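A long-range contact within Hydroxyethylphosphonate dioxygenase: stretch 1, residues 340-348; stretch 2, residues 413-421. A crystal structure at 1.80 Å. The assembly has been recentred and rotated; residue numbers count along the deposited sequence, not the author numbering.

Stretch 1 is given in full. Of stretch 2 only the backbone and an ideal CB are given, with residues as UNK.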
# COMPACT_ATOMS: atom_id res chain seq x y z
N PRO A 340 1.52 2.76 13.55
CA PRO A 340 2.62 2.18 14.32
C PRO A 340 3.99 2.51 13.76
O PRO A 340 4.98 2.46 14.50
CB PRO A 340 2.34 0.67 14.25
CG PRO A 340 1.64 0.53 12.88
CD PRO A 340 0.72 1.73 12.86
N HIS A 341 4.09 2.85 12.48
CA HIS A 341 5.37 3.14 11.85
C HIS A 341 5.75 4.61 11.92
O HIS A 341 6.74 5.02 11.30
CB HIS A 341 5.34 2.67 10.40
CG HIS A 341 4.79 1.29 10.25
ND1 HIS A 341 5.40 0.18 10.79
CD2 HIS A 341 3.64 0.85 9.67
CE1 HIS A 341 4.68 -0.89 10.52
NE2 HIS A 341 3.60 -0.51 9.86
N THR A 342 4.99 5.43 12.66
CA THR A 342 5.35 6.81 12.89
C THR A 342 6.02 6.91 14.25
O THR A 342 5.42 6.56 15.27
CB THR A 342 4.12 7.73 12.82
OG1 THR A 342 3.65 7.77 11.47
CG2 THR A 342 4.50 9.14 13.24
N THR A 343 7.28 7.34 14.26
CA THR A 343 8.03 7.61 15.49
C THR A 343 8.42 9.07 15.49
O THR A 343 9.03 9.55 14.53
CB THR A 343 9.31 6.76 15.58
OG1 THR A 343 8.98 5.37 15.47
CG2 THR A 343 10.05 7.01 16.91
N SER A 344 8.07 9.78 16.56
CA SER A 344 8.44 11.18 16.71
C SER A 344 9.32 11.32 17.95
O SER A 344 8.99 10.80 19.02
CB SER A 344 7.19 12.05 16.82
OG SER A 344 6.37 11.59 17.88
N LEU A 345 10.46 12.00 17.79
CA LEU A 345 11.44 12.11 18.86
C LEU A 345 12.06 13.49 18.92
O LEU A 345 12.36 14.10 17.89
CB LEU A 345 12.58 11.10 18.68
CG LEU A 345 12.18 9.62 18.72
CD1 LEU A 345 13.32 8.75 18.20
CD2 LEU A 345 11.79 9.23 20.12
N ALA A 346 12.27 13.97 20.15
CA ALA A 346 13.25 15.02 20.39
C ALA A 346 14.56 14.32 20.72
O ALA A 346 14.59 13.40 21.54
CB ALA A 346 12.81 15.94 21.54
N VAL A 347 15.64 14.73 20.06
CA VAL A 347 16.92 14.06 20.17
C VAL A 347 17.93 15.06 20.71
O VAL A 347 18.27 16.04 20.02
CB VAL A 347 17.40 13.50 18.82
CG1 VAL A 347 18.73 12.76 19.00
CG2 VAL A 347 16.32 12.61 18.20
N ASP A 348 18.44 14.81 21.91
CA ASP A 348 19.58 15.56 22.42
C ASP A 348 20.83 14.82 21.97
O ASP A 348 21.05 13.67 22.36
CB ASP A 348 19.55 15.69 23.94
CG ASP A 348 18.44 16.59 24.41
OD1 ASP A 348 18.24 17.65 23.79
OD2 ASP A 348 17.75 16.23 25.39
N UNK A 413 19.96 19.93 20.27
CA UNK A 413 18.72 19.20 20.09
C UNK A 413 18.28 19.22 18.64
O UNK A 413 18.42 20.24 17.95
CB UNK A 413 17.62 19.78 20.98
N UNK A 414 17.73 18.11 18.17
CA UNK A 414 17.05 18.11 16.89
C UNK A 414 15.71 17.41 17.02
O UNK A 414 15.47 16.63 17.95
CB UNK A 414 17.91 17.44 15.82
N UNK A 415 14.84 17.68 16.05
CA UNK A 415 13.53 17.05 15.96
C UNK A 415 13.61 15.96 14.90
O UNK A 415 14.15 16.20 13.82
CB UNK A 415 12.44 18.07 15.63
N UNK A 416 13.08 14.77 15.21
CA UNK A 416 13.11 13.64 14.28
C UNK A 416 11.70 13.09 14.11
O UNK A 416 11.03 12.76 15.09
CB UNK A 416 14.06 12.55 14.77
N UNK A 417 11.25 13.01 12.86
CA UNK A 417 9.99 12.37 12.54
C UNK A 417 10.27 11.26 11.53
O UNK A 417 10.81 11.53 10.46
CB UNK A 417 8.98 13.38 12.00
N UNK A 418 9.91 10.03 11.89
CA UNK A 418 10.11 8.85 11.07
C UNK A 418 8.73 8.31 10.71
O UNK A 418 7.86 8.21 11.57
CB UNK A 418 10.96 7.80 11.79
N UNK A 419 8.53 7.99 9.43
CA UNK A 419 7.22 7.53 8.96
C UNK A 419 7.42 6.32 8.05
O UNK A 419 8.46 6.17 7.40
CB UNK A 419 6.47 8.65 8.23
N UNK A 420 6.41 5.46 8.01
CA UNK A 420 6.43 4.36 7.06
C UNK A 420 6.24 4.87 5.65
O UNK A 420 5.50 5.82 5.40
CB UNK A 420 5.35 3.33 7.40
N UNK A 421 6.93 4.22 4.71
CA UNK A 421 6.75 4.50 3.31
C UNK A 421 5.81 3.51 2.68
O UNK A 421 5.08 2.77 3.36
CB UNK A 421 8.10 4.49 2.58

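Stretch 2 runs antiparallel to strand 343-348, the axes 4.7 Å apart at closest approach. Position 413 lies opposite Asp 348 in a non-hydrogen-bonded pair, its ideal CB 3.6 Å from Asp 348 OD1. A basic or neutral polar chain would answer that carboxylate most simply, though a long chain of any kind could run on over Ala 346. The residue is Glu 413. Its CG lies 3.5 Å from Asp 348 OD1 and its OE2 3.5 Å from Ala 346 CB, leaving Glu 413 OE2 4.1 Å from Asp 348 OD1, a close approach of like charges.

Position 414 turns to the other face, its N and O each hydrogen-bonded to Val 347. Branched or long aliphatic chains would suit the Val 347 side chain, which lies on the same face. Leu 414 brings CD1 to 3.7 Å from Val 347 CB.

Position 415 pairs with Ala 346, whose small side chain leaves room for many residues; its ideal CB is 4.6 Å from Leu 345 O. The residue is Leu 415; it makes little contact with Ala 346, and its CD1 lies 3.7 Å from Leu 345 O.

Position 416 shares its face with Leu 345 and Val 347, so an apolar chain, flexible or branched, is favoured. Met 416 exchanges two 2.9 Å hydrogen bonds with Leu 345, N to O in each direction. Its SD packs 3.9 Å from Leu 345 CD1, while its CB lies 4.1 Å from Val 347 CG2.

At 417 the neighbours are Ser 344 and the methyl of Thr 342, which would accept a medium aliphatic chain, although a small polar one could also fit. Leu 417 places CD1 3.9 Å from Thr 342 CG2 and 4.0 Å from Ser 344 CB.

Position 418 flanks Thr 343, where a beta-branched, aliphatic or long polar chain is plausible. Arg 418 bonds through N to Thr 343 O (2.8 Å) and accepts from Thr 343 N at its O (2.9 Å). Its CD lies 3.9 Å from Thr 343 CB, and its guanidinium is hydrogen-bonded elsewhere in the structure.

Position 419 points sideways near Thr 342 OG1 and tolerates varied chains. Ile 419 leads its end away, with CG2 4.1 Å from Thr 342 OG1.

At 420 an ideal CB would sit 3.1 Å from His 341 CB, tight enough to favour glycine. Gly 420 N donates to a water (2.9 Å from N to the water O) that also bonds Thr 342 OG1 (2.7 Å). Position 421 points away from stretch 1, which sets no preference; it is Gly 421.

Stretch 2, residues 413-421: ELLMLRIGG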
# COMPACT_ATOMS: atom_id res chain seq x y z
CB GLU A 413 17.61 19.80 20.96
CG GLU A 413 16.38 18.91 21.08
CD GLU A 413 15.26 19.58 21.88
OE1 GLU A 413 15.18 20.83 21.85
OE2 GLU A 413 14.48 18.86 22.54
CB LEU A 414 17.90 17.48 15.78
CG LEU A 414 18.38 16.03 15.74
CD1 LEU A 414 17.24 15.05 15.44
CD2 LEU A 414 19.44 15.93 14.66
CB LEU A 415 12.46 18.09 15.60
CG LEU A 415 11.01 17.63 15.42
CD1 LEU A 415 10.47 17.00 16.68
CD2 LEU A 415 10.17 18.84 15.00
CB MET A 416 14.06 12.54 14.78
CG MET A 416 13.97 11.19 14.04
SD MET A 416 15.00 9.91 14.82
CE MET A 416 16.63 10.30 14.19
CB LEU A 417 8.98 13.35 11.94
CG LEU A 417 7.66 12.65 11.58
CD1 LEU A 417 6.94 12.10 12.82
CD2 LEU A 417 6.73 13.55 10.80
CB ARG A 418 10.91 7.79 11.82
CG ARG A 418 11.99 8.36 12.71
CD ARG A 418 12.60 7.27 13.58
NE ARG A 418 14.00 7.05 13.25
CZ ARG A 418 14.65 5.93 13.54
NH1 ARG A 418 14.02 4.91 14.13
NH2 ARG A 418 15.93 5.81 13.22
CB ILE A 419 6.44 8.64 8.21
CG1 ILE A 419 7.18 9.07 6.95
CG2 ILE A 419 6.21 9.85 9.12
CD1 ILE A 419 6.37 9.99 6.04
O HOH W 1 3.95 6.03 9.48
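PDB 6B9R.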